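Local atomic coordinates of b11L5F_LGL (Synthetic construct, PDB entry 6CZG), a protein that is a computationally redesigned eight-stranded beta-barrel of wholly synthetic origin, probably meant to enclose a small fluorogenic ligand. Residues 5-10 with 67-72; 91-96 with 110-115. All coordinates share one frame; numbering follows the deposited sequence.

Contact 1. Residues 5-10 with 67-72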
loop_
_atom_site.group_PDB
_atom_site.type_symbol
_atom_site.label_atom_id
_atom_site.label_comp_id
_atom_site.label_asym_id
_atom_site.label_seq_id
_atom_site.Cartn_x
_atom_site.Cartn_y
_atom_site.Cartn_z
ATOM N N CYS A 5 -14.643 8.688 2.834
ATOM C CA CYS A 5 -13.504 9.581 2.680
ATOM C C CYS A 5 -13.020 9.499 1.239
ATOM O O CYS A 5 -13.041 8.425 0.632
ATOM C CB CYS A 5 -12.378 9.245 3.666
ATOM S SG CYS A 5 -11.456 7.731 3.336
ATOM N N ARG A 6 -12.607 10.651 0.698
ATOM C CA ARG A 6 -12.273 10.760 -0.722
ATOM C C ARG A 6 -11.234 9.726 -1.148
ATOM O O ARG A 6 -11.361 9.105 -2.213
ATOM C CB ARG A 6 -11.770 12.174 -1.019
ATOM C CG ARG A 6 -11.976 12.645 -2.447
ATOM C CD ARG A 6 -12.015 14.165 -2.505
ATOM N NE ARG A 6 -10.727 14.755 -2.147
ATOM C CZ ARG A 6 -10.476 16.060 -2.138
ATOM N NH1 ARG A 6 -11.427 16.923 -2.468
ATOM N NH2 ARG A 6 -9.274 16.503 -1.798
ATOM N N ALA A 7 -10.196 9.535 -0.330
ATOM C CA ALA A 7 -9.147 8.577 -0.662
ATOM C C ALA A 7 -9.716 7.179 -0.868
ATOM O O ALA A 7 -9.349 6.487 -1.827
ATOM C CB ALA A 7 -8.080 8.569 0.433
ATOM N N ALA A 8 -10.616 6.747 0.018
ATOM C CA ALA A 8 -11.243 5.439 -0.148
ATOM C C ALA A 8 -12.085 5.379 -1.414
ATOM O O ALA A 8 -12.229 4.307 -2.013
ATOM C CB ALA A 8 -12.098 5.103 1.072
ATOM N N SER A 9 -12.652 6.513 -1.837
ATOM C CA SER A 9 -13.424 6.533 -3.074
ATOM C C SER A 9 -12.528 6.429 -4.300
ATOM O O SER A 9 -12.950 5.889 -5.329
ATOM C CB SER A 9 -14.275 7.801 -3.146
ATOM O OG SER A 9 -15.542 7.600 -2.544
ATOM N N LEU A 10 -11.295 6.933 -4.216
ATOM C CA LEU A 10 -10.397 6.944 -5.366
ATOM C C LEU A 10 -9.435 5.762 -5.408
ATOM O O LEU A 10 -8.801 5.541 -6.445
ATOM C CB LEU A 10 -9.593 8.249 -5.390
ATOM C CG LEU A 10 -10.407 9.521 -5.632
ATOM C CD1 LEU A 10 -9.495 10.736 -5.697
ATOM C CD2 LEU A 10 -11.232 9.394 -6.903
ATOM N N ASP A 67 -8.317 12.763 2.764
ATOM C CA ASP A 67 -7.326 12.412 1.755
ATOM C C ASP A 67 -6.235 11.476 2.264
ATOM O O ASP A 67 -5.250 11.256 1.549
ATOM C CB ASP A 67 -6.684 13.680 1.179
ATOM C CG ASP A 67 -7.699 14.618 0.558
ATOM O OD1 ASP A 67 -8.683 14.125 -0.034
ATOM O OD2 ASP A 67 -7.509 15.849 0.656
ATOM N N THR A 68 -6.368 10.915 3.468
ATOM C CA THR A 68 -5.356 10.007 3.995
ATOM C C THR A 68 -6.002 8.752 4.564
ATOM O O THR A 68 -7.100 8.796 5.130
ATOM C CB THR A 68 -4.488 10.657 5.087
ATOM O OG1 THR A 68 -5.290 10.926 6.243
ATOM C CG2 THR A 68 -3.855 11.952 4.588
ATOM N N MET A 69 -5.292 7.633 4.417
ATOM C CA MET A 69 -5.727 6.334 4.902
ATOM C C MET A 69 -4.642 5.712 5.770
ATOM O O MET A 69 -3.450 5.976 5.586
ATOM C CB MET A 69 -6.052 5.371 3.747
ATOM C CG MET A 69 -6.878 5.975 2.627
ATOM S SD MET A 69 -8.644 5.700 2.845
ATOM C CE MET A 69 -8.702 3.912 2.913
ATOM N N ASP A 70 -5.067 4.882 6.719
ATOM C CA ASP A 70 -4.153 4.059 7.498
ATOM C C ASP A 70 -3.891 2.757 6.753
ATOM O O ASP A 70 -4.783 2.223 6.088
ATOM C CB ASP A 70 -4.727 3.769 8.885
ATOM C CG ASP A 70 -4.280 4.778 9.924
ATOM O OD1 ASP A 70 -3.083 5.135 9.930
ATOM N N VAL A 71 -2.667 2.245 6.866
ATOM C CA VAL A 71 -2.220 1.101 6.076
ATOM C C VAL A 71 -1.708 0.019 7.015
ATOM O O VAL A 71 -0.798 0.265 7.819
ATOM C CB VAL A 71 -1.128 1.491 5.067
ATOM C CG1 VAL A 71 -0.630 0.261 4.321
ATOM C CG2 VAL A 71 -1.656 2.529 4.100
ATOM N N ASP A 72 -2.278 -1.181 6.895
ATOM C CA ASP A 72 -1.882 -2.347 7.682
ATOM C C ASP A 72 -1.856 -3.551 6.749
ATOM O O ASP A 72 -2.910 -4.010 6.299
ATOM C CB ASP A 72 -2.847 -2.577 8.847
ATOM C CG ASP A 72 -2.323 -3.587 9.847
ATOM O OD1 ASP A 72 -2.619 -4.791 9.687
ATOM O OD2 ASP A 72 -1.622 -3.177 10.794
#

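Contact 2. Residues 91-96 with 110-115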
loop_
_atom_site.group_PDB
_atom_site.type_symbol
_atom_site.label_atom_id
_atom_site.label_comp_id
_atom_site.label_asym_id
_atom_site.label_seq_id
_atom_site.Cartn_x
_atom_site.Cartn_y
_atom_site.Cartn_z
ATOM N N SER A 91 -3.026 12.931 -6.089
ATOM C CA SER A 91 -3.877 13.197 -7.237
ATOM C C SER A 91 -4.704 11.949 -7.503
ATOM O O SER A 91 -4.360 10.862 -7.021
ATOM C CB SER A 91 -3.044 13.574 -8.473
ATOM O OG SER A 91 -2.620 12.420 -9.176
ATOM N N PRO A 92 -5.805 12.067 -8.253
ATOM C CA PRO A 92 -6.603 10.873 -8.580
ATOM C C PRO A 92 -5.815 9.764 -9.267
ATOM O O PRO A 92 -6.332 8.645 -9.373
ATOM C CB PRO A 92 -7.700 11.426 -9.497
ATOM C CG PRO A 92 -7.862 12.838 -9.053
ATOM C CD PRO A 92 -6.487 13.310 -8.659
ATOM N N THR A 93 -4.596 10.032 -9.734
ATOM C CA THR A 93 -3.758 9.019 -10.362
ATOM C C THR A 93 -2.491 8.718 -9.569
ATOM O O THR A 93 -1.646 7.953 -10.045
ATOM C CB THR A 93 -3.387 9.443 -11.786
ATOM O OG1 THR A 93 -2.870 10.780 -11.770
ATOM C CG2 THR A 93 -4.603 9.380 -12.699
ATOM N N GLN A 94 -2.334 9.290 -8.376
ATOM C CA GLN A 94 -1.108 9.085 -7.612
ATOM C C GLN A 94 -1.369 9.242 -6.122
ATOM O O GLN A 94 -1.915 10.260 -5.684
ATOM C CB GLN A 94 -0.015 10.064 -8.054
ATOM C CG GLN A 94 1.376 9.691 -7.566
ATOM C CD GLN A 94 2.367 10.830 -7.699
ATOM O OE1 GLN A 94 2.090 11.960 -7.299
ATOM N NE2 GLN A 94 3.532 10.536 -8.264
ATOM N N PHE A 95 -0.966 8.232 -5.355
ATOM C CA PHE A 95 -0.949 8.274 -3.901
ATOM C C PHE A 95 0.491 8.218 -3.407
ATOM O O PHE A 95 1.378 7.702 -4.094
ATOM C CB PHE A 95 -1.742 7.109 -3.300
ATOM C CG PHE A 95 -3.223 7.349 -3.227
ATOM C CD1 PHE A 95 -4.013 7.227 -4.356
ATOM C CD2 PHE A 95 -3.824 7.686 -2.026
ATOM C CE1 PHE A 95 -5.378 7.443 -4.293
ATOM C CE2 PHE A 95 -5.188 7.903 -1.955
ATOM C CZ PHE A 95 -5.965 7.781 -3.090
ATOM N N LYS A 96 0.721 8.754 -2.214
ATOM C CA LYS A 96 2.026 8.705 -1.570
ATOM C C LYS A 96 1.946 7.857 -0.308
ATOM O O LYS A 96 0.952 7.907 0.423
ATOM C CB LYS A 96 2.526 10.112 -1.228
ATOM C CG LYS A 96 3.197 10.828 -2.390
ATOM N N THR A 110 5.492 5.336 -3.814
ATOM C CA THR A 110 4.580 6.024 -4.713
ATOM C C THR A 110 3.671 5.008 -5.388
ATOM O O THR A 110 4.128 3.953 -5.846
ATOM C CB THR A 110 5.331 6.839 -5.774
ATOM O OG1 THR A 110 6.127 7.842 -5.132
ATOM C CG2 THR A 110 4.356 7.514 -6.730
ATOM N N LEU A 111 2.381 5.341 -5.434
ATOM C CA LEU A 111 1.350 4.539 -6.083
ATOM C C LEU A 111 0.876 5.294 -7.319
ATOM O O LEU A 111 0.288 6.376 -7.205
ATOM C CB LEU A 111 0.187 4.273 -5.131
ATOM C CG LEU A 111 0.330 3.142 -4.110
ATOM C CD1 LEU A 111 1.254 3.540 -2.968
ATOM C CD2 LEU A 111 -1.033 2.722 -3.582
ATOM N N GLN A 112 1.131 4.726 -8.493
ATOM C CA GLN A 112 0.745 5.322 -9.764
ATOM C C GLN A 112 -0.400 4.515 -10.357
ATOM O O GLN A 112 -0.285 3.296 -10.513
ATOM C CB GLN A 112 1.930 5.363 -10.731
ATOM C CG GLN A 112 1.665 6.137 -12.011
ATOM C CD GLN A 112 1.390 7.606 -11.755
ATOM O OE1 GLN A 112 2.110 8.263 -11.004
ATOM N NE2 GLN A 112 0.341 8.129 -12.382
ATOM N N ARG A 113 -1.498 5.196 -10.681
ATOM C CA ARG A 113 -2.693 4.516 -11.168
ATOM C C ARG A 113 -2.388 3.682 -12.405
ATOM O O ARG A 113 -1.809 4.176 -13.377
ATOM C CB ARG A 113 -3.790 5.537 -11.476
ATOM C CG ARG A 113 -4.863 5.037 -12.434
ATOM C CD ARG A 113 -5.726 3.958 -11.798
ATOM N NE ARG A 113 -6.671 4.507 -10.830
ATOM C CZ ARG A 113 -7.405 3.767 -10.007
ATOM N NH1 ARG A 113 -7.306 2.445 -10.032
ATOM N NH2 ARG A 113 -8.242 4.348 -9.157
ATOM N N GLN A 114 -2.778 2.410 -12.362
ATOM C CA GLN A 114 -2.665 1.511 -13.504
ATOM C C GLN A 114 -4.077 1.153 -13.950
ATOM O O GLN A 114 -4.809 0.471 -13.225
ATOM C CB GLN A 114 -1.861 0.262 -13.149
ATOM C CG GLN A 114 -2.052 -0.896 -14.122
ATOM C CD GLN A 114 -1.163 -0.782 -15.347
ATOM O OE1 GLN A 114 0.044 -0.572 -15.236
ATOM N NE2 GLN A 114 -1.761 -0.920 -16.526
ATOM N N GLU A 115 -4.460 1.628 -15.130
ATOM C CA GLU A 115 -5.775 1.328 -15.681
ATOM C C GLU A 115 -5.902 -0.164 -15.962
ATOM O O GLU A 115 -6.789 -0.829 -15.432
ATOM C CB GLU A 115 -6.027 2.133 -16.956
ATOM C CG GLU A 115 -5.830 3.632 -16.791
ATOM C CD GLU A 115 -7.094 4.343 -16.348
ATOM O OE1 GLU A 115 -7.348 4.402 -15.127
ATOM O OE2 GLU A 115 -7.833 4.842 -17.222
ATOM O OXT GLU A 115 -5.112 -0.739 -16.710
#

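Contact 1. Residues 5-10 with 67-72
A salt bridge between Arg-6 and Asp-67 ties the short helix 6-10, which packs against one end of the antiparallel beta-barrel, to the residue just ahead of strand 68-75. The two side chains run side by side in the same direction, with the guanidinium and carboxylate planes turned only 15° apart. Asp-67 OD1 takes two weak hydrogen bonds, from Arg-6 NE at 3.0 Å and Arg-6 NH2 at 3.0 Å, while Asp-67 OD2 receives a third weak one from the same NH2. All three are well bent, so the attraction is probably more one of charge than of directed bonding. Arg-6 reaches this place with CG anti to its backbone N (chi1 -153°) and a bend at chi3 that turns the guanidinium toward the acid. An alanine in place of Asp-67 would remove the carboxylate and would probably leave the Arg-6 guanidinium loosely placed, weakening the hold on the start of the helix. A backbone hydrogen bond between Ala-7 and Pro-66 adds to that hold. Inward of the charged pair, Met-69 packs beneath the helix, which passes over the strand at 73°. With CG anti to the carbonyl carbon, chi1 sets Met-69 CG 3.6 Å from Ala-7 CB; the bend at chi2 brings Met-69 SD to 3.9 Å from Ala-8 CB, and chi3 turns CE toward the same methyl. Val-61 of adjacent strand 54-65 and Leu-41 of strand 40-48 beyond it also touch Met-69. At the helix N-cap, Cys-5, in a disulfide with Cys-63, brings its SG to 3.5 Å from Met-69 SD.

Contact 2. Residues 91-96 with 110-115
Three backbone hydrogen bonds join the start of strand 94-101 to the end of strand 106-114, the two arms of an antiparallel beta hairpin in the barrel. Phe-95 and Leu-111 form a hydrogen-bonded pair: Leu-111 N gives an almost straight bond to Phe-95 O (2.9 Å, 173°), and Phe-95 N returns one to Leu-111 O, lying in the plane of that carbonyl. Beyond them, Arg-113 N reaches Thr-93 O at 2.8 Å, from above the carbonyl plane. Leu-111 O is also met by Gln-94 CA at 3.1 Å, a CA-H...O contact. On the barrel's inner side, Phe-95 CB rests 3.9 Å from Leu-111 CB, but the ring turns away to meet Trp-15 edge-to-face. The outer side carries Gln-94, its chain extended so that NE2 comes 3.5 Å from Thr-110 CG2; the Gln-112 side chain crosses it obliquely, the two amide planes 58° apart. Nearer the chain end, Thr-93 CB packs on Arg-113 CB at 3.9 Å, the side chains crossing at about a right angle. A type I turn from Ser-91 to Gln-94 sets Thr-93 O opposite Arg-113 N, and a hydrogen bond from Arg-113 NH1 to Pro-12 O directs the arginine. The strands are thus held by main-chain bonding, with apolar packing inside and van der Waals contacts between polar side chains outside.

Overall arrangement
Both segments of contact 1 precede those of contact 2 in sequence, and the centres of the two contacts lie about 12 Å apart, each about 11 Å from the centre of the chain. The two contacts share one closed eight-stranded sheet: strand 68-75 of contact 1 and strand 94-101 of contact 2 are the two neighbours of strand 81-91. Helix 6-10 spans the gap. Its Ala-7 CB lies 3.8 Å from Phe-95 CE2, Leu-10 CD1 packs on Pro-92 CA, and Leu-10 O sits 3.0 Å from Arg-113 NH2. The N-terminal helix thus packs across this end of the barrel and links strand 68-75 with the C-terminal hairpin 94-114.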